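Local coordinates for protein putative mandelate racemase (PDB 3OZY) that is an enolase superfamily member of unknown function that binds magnesium and m-xylarate, probably acting on a sugar diacid or a related carboxylate, at residues A326-D331 and G351-P356. Numbering follows the deposited sequence.
Sequences AMFEWD and GLVQPP
Val353 sets its two methyl branches against two different aromatic side chains, Phe328 and Trp330, and these touches make up the direct contact between 326-331 and 351-356. CG2 lies 4.4 Å from CD2 of Phe328 and CG1 4.3 Å from CE3 of Trp330, each meeting its ring obliquely. Both aromatic side chains leave the strand toward Val353, with CG anti to the backbone nitrogen (chi1 -175° in Phe328, -164° in Trp330). The indole brings CE3 to the edge of the phenyl ring, in its plane, so the aromatics also pack on each other. This buried trio is the close part; partly exposed Leu352 and Gln354 do not meet 326-331. Overall the segments meet loosely: only 92 Å² is buried, and the nearest CA atoms, of Phe328 and Val353, are 8.8 Å apart. Leu316 and Val319 touch Phe328; Val312, Met338 and Leu346 touch Trp330. Glu329, between them in sequence, points to the opposite face, where its OE2 forms a salt bridge with Lys171. Strand 139-146 pairs antiparallel with 352-353 and parallel with 328-331, closing the barrel; aromatics facing outward to helix 309-321 and Glu329 facing inward fit the modified beta/alpha barrel of the enolase superfamily.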
loop_
_atom_site.group_PDB
_atom_site.type_symbol
_atom_site.label_atom_id
_atom_site.label_comp_id
_atom_site.label_asym_id
_atom_site.label_seq_id
_atom_site.Cartn_x
_atom_site.Cartn_y
_atom_site.Cartn_z
ATOM N N ALA A 326 10.481 -23.078 15.024
ATOM C CA ALA A 326 11.433 -22.358 14.186
ATOM C C ALA A 326 11.492 -22.908 12.764
ATOM O O ALA A 326 11.624 -24.116 12.567
ATOM C CB ALA A 326 12.821 -22.396 14.815
ATOM N N MET A 327 11.394 -22.017 11.785
ATOM C CA MET A 327 11.609 -22.378 10.389
ATOM C C MET A 327 12.133 -21.101 9.747
ATOM O O MET A 327 11.411 -20.380 9.049
ATOM C CB MET A 327 10.310 -22.871 9.739
ATOM C CG MET A 327 10.473 -23.405 8.308
ATOM S SD MET A 327 11.736 -24.686 8.109
ATOM C CE MET A 327 10.908 -26.076 8.877
ATOM N N PHE A 328 13.396 -20.811 10.043
ATOM C CA PHE A 328 13.942 -19.474 9.875
ATOM C C PHE A 328 14.599 -19.283 8.519
ATOM O O PHE A 328 15.578 -19.955 8.191
ATOM C CB PHE A 328 14.956 -19.154 10.975
ATOM C CG PHE A 328 15.451 -17.747 10.910
ATOM C CD1 PHE A 328 14.633 -16.713 11.326
ATOM C CD2 PHE A 328 16.695 -17.444 10.383
ATOM C CE1 PHE A 328 15.047 -15.401 11.247
ATOM C CE2 PHE A 328 17.119 -16.128 10.303
ATOM C CZ PHE A 328 16.292 -15.106 10.735
ATOM N N GLU A 329 14.071 -18.345 7.733
ATOM C CA GLU A 329 14.544 -18.131 6.367
ATOM C C GLU A 329 15.972 -17.587 6.314
ATOM O O GLU A 329 16.276 -16.558 6.915
ATOM C CB GLU A 329 13.596 -17.187 5.616
ATOM C CG GLU A 329 14.007 -16.979 4.170
ATOM C CD GLU A 329 12.959 -16.263 3.339
ATOM O OE1 GLU A 329 12.239 -15.381 3.867
ATOM O OE2 GLU A 329 12.862 -16.566 2.129
ATOM N N TRP A 330 16.838 -18.282 5.574
ATOM C CA TRP A 330 18.212 -17.830 5.377
ATOM C C TRP A 330 18.580 -17.815 3.894
ATOM O O TRP A 330 18.754 -18.866 3.278
ATOM C CB TRP A 330 19.217 -18.684 6.172
ATOM C CG TRP A 330 20.534 -17.974 6.266
ATOM C CD1 TRP A 330 21.462 -17.838 5.274
ATOM C CD2 TRP A 330 21.039 -17.249 7.396
ATOM N NE1 TRP A 330 22.514 -17.070 5.718
ATOM C CE2 TRP A 330 22.285 -16.707 7.020
ATOM C CE3 TRP A 330 20.569 -17.022 8.693
ATOM C CZ2 TRP A 330 23.062 -15.940 7.892
ATOM C CZ3 TRP A 330 21.341 -16.269 9.561
ATOM C CH2 TRP A 330 22.573 -15.730 9.153
ATOM N N ASP A 331 18.715 -16.613 3.346
ATOM C CA ASP A 331 19.091 -16.382 1.946
ATOM C C ASP A 331 20.449 -17.008 1.640
ATOM O O ASP A 331 21.466 -16.577 2.199
ATOM C CB ASP A 331 19.165 -14.856 1.748
ATOM C CG ASP A 331 19.517 -14.410 0.330
ATOM O OD1 ASP A 331 19.862 -15.228 -0.545
ATOM O OD2 ASP A 331 19.438 -13.177 0.105
ATOM N N GLY A 351 22.041 -27.693 12.400
ATOM C CA GLY A 351 20.959 -27.080 11.646
ATOM C C GLY A 351 20.427 -25.783 12.230
ATOM O O GLY A 351 19.487 -25.199 11.678
ATOM N N LEU A 352 21.031 -25.323 13.325
ATOM C CA LEU A 352 20.550 -24.151 14.056
ATOM C C LEU A 352 21.480 -22.954 13.918
ATOM O O LEU A 352 22.702 -23.113 13.831
ATOM C CB LEU A 352 20.419 -24.474 15.541
ATOM C CG LEU A 352 19.755 -25.785 15.937
ATOM C CD1 LEU A 352 19.679 -25.848 17.460
ATOM C CD2 LEU A 352 18.365 -25.933 15.315
ATOM N N VAL A 353 20.899 -21.754 13.918
ATOM C CA VAL A 353 21.669 -20.516 14.010
ATOM C C VAL A 353 21.390 -19.847 15.358
ATOM O O VAL A 353 20.376 -20.117 16.000
ATOM C CB VAL A 353 21.338 -19.528 12.860
ATOM C CG1 VAL A 353 21.679 -20.139 11.504
ATOM C CG2 VAL A 353 19.870 -19.130 12.898
ATOM N N GLN A 354 22.298 -18.977 15.786
ATOM C CA GLN A 354 22.094 -18.203 17.006
ATOM C C GLN A 354 21.997 -16.730 16.652
ATOM O O GLN A 354 22.663 -16.270 15.726
ATOM C CB GLN A 354 23.246 -18.415 17.992
ATOM C CG GLN A 354 23.325 -19.822 18.596
ATOM C CD GLN A 354 22.265 -20.086 19.655
ATOM O OE1 GLN A 354 21.446 -19.218 19.975
ATOM N NE2 GLN A 354 22.277 -21.294 20.205
ATOM N N PRO A 355 21.168 -15.976 17.385
ATOM C CA PRO A 355 21.100 -14.539 17.117
ATOM C C PRO A 355 22.431 -13.864 17.447
ATOM O O PRO A 355 23.195 -14.397 18.249
ATOM C CB PRO A 355 20.000 -14.054 18.075
ATOM C CG PRO A 355 19.943 -15.083 19.149
ATOM C CD PRO A 355 20.261 -16.388 18.471
ATOM N N PRO A 356 22.711 -12.714 16.821
ATOM C CA PRO A 356 23.902 -11.933 17.170
ATOM C C PRO A 356 23.887 -11.591 18.656
ATOM O O PRO A 356 22.820 -11.375 19.234
ATOM C CB PRO A 356 23.745 -10.661 16.327
ATOM C CG PRO A 356 22.831 -11.051 15.202
ATOM C CD PRO A 356 21.880 -12.038 15.809
#